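Local structure of putative ATPase Rv3679 (Mycobacterium tuberculosis H37Rv, 6BS3) at residues 70-78 with 89-98. The protein forms, with its partner BagB, a heterodimeric ATPase of the ArsA family that hydrolyses ATP and is required for resistance to nitric oxide and elevated glycerol. Sequence-based numbering, arbitrary orientation.
Sequences PPLPYQELK and NALAIDIEAA
The open end of the beta hairpin 77-82/86-92, at the edge of the mixed sheet of this P-loop ATPase, joins Leu77 to Ala90 as an antiparallel hydrogen-bonded pair. Ala90 N donates to Leu77 O at 2.7 Å, and Leu77 N returns a bond to Ala90 O at 3.1 Å. Toward residue 70 the direct bonding ends here: Gln75 O and Ala90 O, both acceptors, lie 3.2 Å apart. Water 1 bridges the parting chains: it accepts from Ala92 N (2.9 Å) and lies within hydrogen-bonding distance of Pro73 O and Gln75 O.

Between the two carbonyls that the water meets, Tyr74 is the centre of an inverse gamma turn, and its side chain fills the angle between strand 86-92 and helix 95-107. With CG anti to the backbone N (chi1 -172°), its ring reaches along 92-98. Asp94 O lies over the centre of one face, Ala92 O sits at the edge near the ring plane, and Tyr74 CD2 meets Ala97 CB obliquely at 3.6 Å. The CD1 methyl of Leu91 touches Tyr74 CD1 at 3.7 Å, while the phenol OH bonds to Glu101 farther along the helix. Asp94 caps that helix, its OD1 accepting from Ala97 N from above the carboxylate plane. Elsewhere, Leu72 CD1 packs on Ala90 CB at 3.9 Å, and the Glu76 carboxylate bonds to Tyr156 and pairs with Arg147.

Water 1 thus satisfies the N-H of Ala92 where strand bonding lapses, and the Tyr74 ring, held through its OH by Glu101, ties the chain entering the hairpin to the helix turn that Asp94 caps.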
loop_
_atom_site.group_PDB
_atom_site.type_symbol
_atom_site.label_atom_id
_atom_site.label_comp_id
_atom_site.label_asym_id
_atom_site.label_seq_id
_atom_site.Cartn_x
_atom_site.Cartn_y
_atom_site.Cartn_z
ATOM N N PRO A 70 -23.064 1.684 1.881
ATOM C CA PRO A 70 -22.984 0.582 0.901
ATOM C C PRO A 70 -22.339 1.006 -0.435
ATOM O O PRO A 70 -22.249 2.212 -0.716
ATOM C CB PRO A 70 -24.465 0.210 0.681
ATOM C CG PRO A 70 -25.170 0.707 1.850
ATOM C CD PRO A 70 -24.463 1.936 2.282
ATOM N N PRO A 71 -21.920 0.031 -1.293
ATOM C CA PRO A 71 -21.315 0.387 -2.602
ATOM C C PRO A 71 -22.127 1.387 -3.443
ATOM O O PRO A 71 -23.326 1.211 -3.659
ATOM C CB PRO A 71 -21.219 -0.966 -3.319
ATOM C CG PRO A 71 -21.098 -1.967 -2.222
ATOM C CD PRO A 71 -21.945 -1.439 -1.093
ATOM N N LEU A 72 -21.451 2.415 -3.961
ATOM C CA LEU A 72 -22.073 3.452 -4.779
ATOM C C LEU A 72 -22.296 3.005 -6.236
ATOM O O LEU A 72 -21.412 2.376 -6.832
ATOM C CB LEU A 72 -21.221 4.747 -4.766
ATOM C CG LEU A 72 -21.026 5.461 -3.419
ATOM C CD1 LEU A 72 -20.045 6.596 -3.559
ATOM C CD2 LEU A 72 -22.324 6.007 -2.881
ATOM N N PRO A 73 -23.445 3.374 -6.844
ATOM C CA PRO A 73 -23.665 3.020 -8.253
ATOM C C PRO A 73 -22.947 3.997 -9.187
ATOM O O PRO A 73 -22.378 5.001 -8.737
ATOM C CB PRO A 73 -25.192 3.108 -8.396
ATOM C CG PRO A 73 -25.585 4.159 -7.411
ATOM C CD PRO A 73 -24.604 4.108 -6.279
ATOM N N TYR A 74 -22.978 3.717 -10.496
ATOM C CA TYR A 74 -22.346 4.598 -11.470
ATOM C C TYR A 74 -23.239 5.821 -11.760
ATOM O O TYR A 74 -23.911 5.874 -12.780
ATOM C CB TYR A 74 -21.943 3.812 -12.737
ATOM C CG TYR A 74 -21.100 4.597 -13.724
ATOM C CD1 TYR A 74 -20.023 5.380 -13.293
ATOM C CD2 TYR A 74 -21.338 4.511 -15.091
ATOM C CE1 TYR A 74 -19.233 6.086 -14.202
ATOM C CE2 TYR A 74 -20.528 5.180 -16.012
ATOM C CZ TYR A 74 -19.487 5.975 -15.563
ATOM O OH TYR A 74 -18.738 6.661 -16.479
ATOM N N GLN A 75 -23.267 6.779 -10.816
ATOM C CA GLN A 75 -24.053 8.019 -10.831
ATOM C C GLN A 75 -23.365 9.028 -9.941
ATOM O O GLN A 75 -22.791 8.634 -8.924
ATOM C CB GLN A 75 -25.464 7.805 -10.212
ATOM C CG GLN A 75 -26.455 6.982 -11.014
ATOM C CD GLN A 75 -27.639 6.588 -10.149
ATOM O OE1 GLN A 75 -28.357 7.438 -9.595
ATOM N NE2 GLN A 75 -27.880 5.285 -10.024
ATOM N N GLU A 76 -23.497 10.330 -10.258
ATOM C CA GLU A 76 -22.939 11.410 -9.436
ATOM C C GLU A 76 -23.962 11.706 -8.364
ATOM O O GLU A 76 -25.085 12.092 -8.689
ATOM C CB GLU A 76 -22.629 12.645 -10.278
ATOM C CG GLU A 76 -21.541 12.384 -11.302
ATOM C CD GLU A 76 -21.611 13.242 -12.545
ATOM O OE1 GLU A 76 -22.078 14.403 -12.472
ATOM O OE2 GLU A 76 -21.159 12.753 -13.601
ATOM N N LEU A 77 -23.623 11.427 -7.096
ATOM C CA LEU A 77 -24.600 11.569 -6.006
ATOM C C LEU A 77 -24.056 12.375 -4.873
ATOM O O LEU A 77 -22.868 12.254 -4.556
ATOM C CB LEU A 77 -25.035 10.168 -5.480
ATOM C CG LEU A 77 -25.780 9.220 -6.440
ATOM C CD1 LEU A 77 -25.605 7.778 -6.025
ATOM C CD2 LEU A 77 -27.259 9.578 -6.565
ATOM N N LYS A 78 -24.898 13.202 -4.260
ATOM C CA LYS A 78 -24.476 14.027 -3.136
ATOM C C LYS A 78 -24.126 13.139 -1.950
ATOM O O LYS A 78 -24.944 12.335 -1.503
ATOM C CB LYS A 78 -25.574 15.019 -2.750
ATOM C CG LYS A 78 -25.135 16.066 -1.738
ATOM C CD LYS A 78 -26.307 16.912 -1.269
ATOM C CE LYS A 78 -25.837 18.086 -0.426
ATOM N NZ LYS A 78 -26.912 18.594 0.471
ATOM N N ASN A 89 -20.320 15.943 -4.388
ATOM C CA ASN A 89 -20.904 14.807 -5.097
ATOM C C ASN A 89 -19.836 13.727 -5.235
ATOM O O ASN A 89 -18.649 14.050 -5.292
ATOM C CB ASN A 89 -21.394 15.216 -6.488
ATOM C CG ASN A 89 -22.741 15.865 -6.511
ATOM O OD1 ASN A 89 -23.332 16.128 -5.475
ATOM N ND2 ASN A 89 -23.261 16.131 -7.706
ATOM N N ALA A 90 -20.252 12.446 -5.321
ATOM C CA ALA A 90 -19.325 11.323 -5.476
ATOM C C ALA A 90 -19.531 10.590 -6.779
ATOM O O ALA A 90 -20.670 10.346 -7.178
ATOM C CB ALA A 90 -19.458 10.342 -4.302
ATOM N N LEU A 91 -18.437 10.202 -7.427
ATOM C CA LEU A 91 -18.523 9.364 -8.619
ATOM C C LEU A 91 -17.556 8.168 -8.547
ATOM O O LEU A 91 -16.359 8.327 -8.754
ATOM C CB LEU A 91 -18.411 10.117 -9.967
ATOM C CG LEU A 91 -18.541 9.198 -11.230
ATOM C CD1 LEU A 91 -19.976 8.601 -11.401
ATOM C CD2 LEU A 91 -18.089 9.921 -12.485
ATOM N N ALA A 92 -18.082 6.978 -8.231
ATOM C CA ALA A 92 -17.274 5.749 -8.229
ATOM C C ALA A 92 -17.390 5.241 -9.674
ATOM O O ALA A 92 -18.465 4.768 -10.067
ATOM C CB ALA A 92 -17.850 4.728 -7.245
ATOM N N ILE A 93 -16.358 5.492 -10.510
ATOM C CA ILE A 93 -16.428 5.080 -11.923
ATOM C C ILE A 93 -16.473 3.539 -12.023
ATOM O O ILE A 93 -15.650 2.846 -11.421
ATOM C CB ILE A 93 -15.307 5.694 -12.826
ATOM C CG1 ILE A 93 -15.358 7.246 -12.850
ATOM C CG2 ILE A 93 -15.380 5.114 -14.259
ATOM C CD1 ILE A 93 -14.064 7.931 -13.517
ATOM N N ASP A 94 -17.471 3.026 -12.740
ATOM C CA ASP A 94 -17.659 1.605 -13.006
ATOM C C ASP A 94 -17.098 1.427 -14.426
ATOM O O ASP A 94 -17.703 1.916 -15.386
ATOM C CB ASP A 94 -19.163 1.283 -12.921
ATOM C CG ASP A 94 -19.607 -0.142 -13.211
ATOM O OD1 ASP A 94 -18.939 -0.828 -14.016
ATOM O OD2 ASP A 94 -20.647 -0.558 -12.664
ATOM N N ILE A 95 -15.903 0.804 -14.545
ATOM C CA ILE A 95 -15.190 0.632 -15.825
ATOM C C ILE A 95 -16.013 -0.170 -16.847
ATOM O O ILE A 95 -15.983 0.144 -18.038
ATOM C CB ILE A 95 -13.734 0.072 -15.649
ATOM C CG1 ILE A 95 -12.869 0.314 -16.908
ATOM C CG2 ILE A 95 -13.701 -1.412 -15.239
ATOM C CD1 ILE A 95 -12.496 1.716 -17.162
ATOM N N GLU A 96 -16.770 -1.171 -16.369
ATOM C CA GLU A 96 -17.629 -2.014 -17.198
ATOM C C GLU A 96 -18.752 -1.186 -17.823
ATOM O O GLU A 96 -18.898 -1.202 -19.044
ATOM C CB GLU A 96 -18.128 -3.208 -16.390
ATOM C CG GLU A 96 -19.200 -4.031 -17.077
ATOM C CD GLU A 96 -19.234 -5.496 -16.685
ATOM O OE1 GLU A 96 -20.040 -6.232 -17.296
ATOM O OE2 GLU A 96 -18.474 -5.912 -15.777
ATOM N N ALA A 97 -19.452 -0.371 -17.005
ATOM C CA ALA A 97 -20.511 0.537 -17.474
ATOM C C ALA A 97 -19.936 1.663 -18.351
ATOM O O ALA A 97 -20.586 2.046 -19.324
ATOM C CB ALA A 97 -21.288 1.111 -16.294
ATOM N N ALA A 98 -18.698 2.149 -18.045
ATOM C CA ALA A 98 -18.007 3.183 -18.851
ATOM C C ALA A 98 -17.640 2.634 -20.240
ATOM O O ALA A 98 -17.742 3.360 -21.226
ATOM C CB ALA A 98 -16.767 3.713 -18.128
HETATM O O HOH W 1 -20.931 7.217 -7.575
#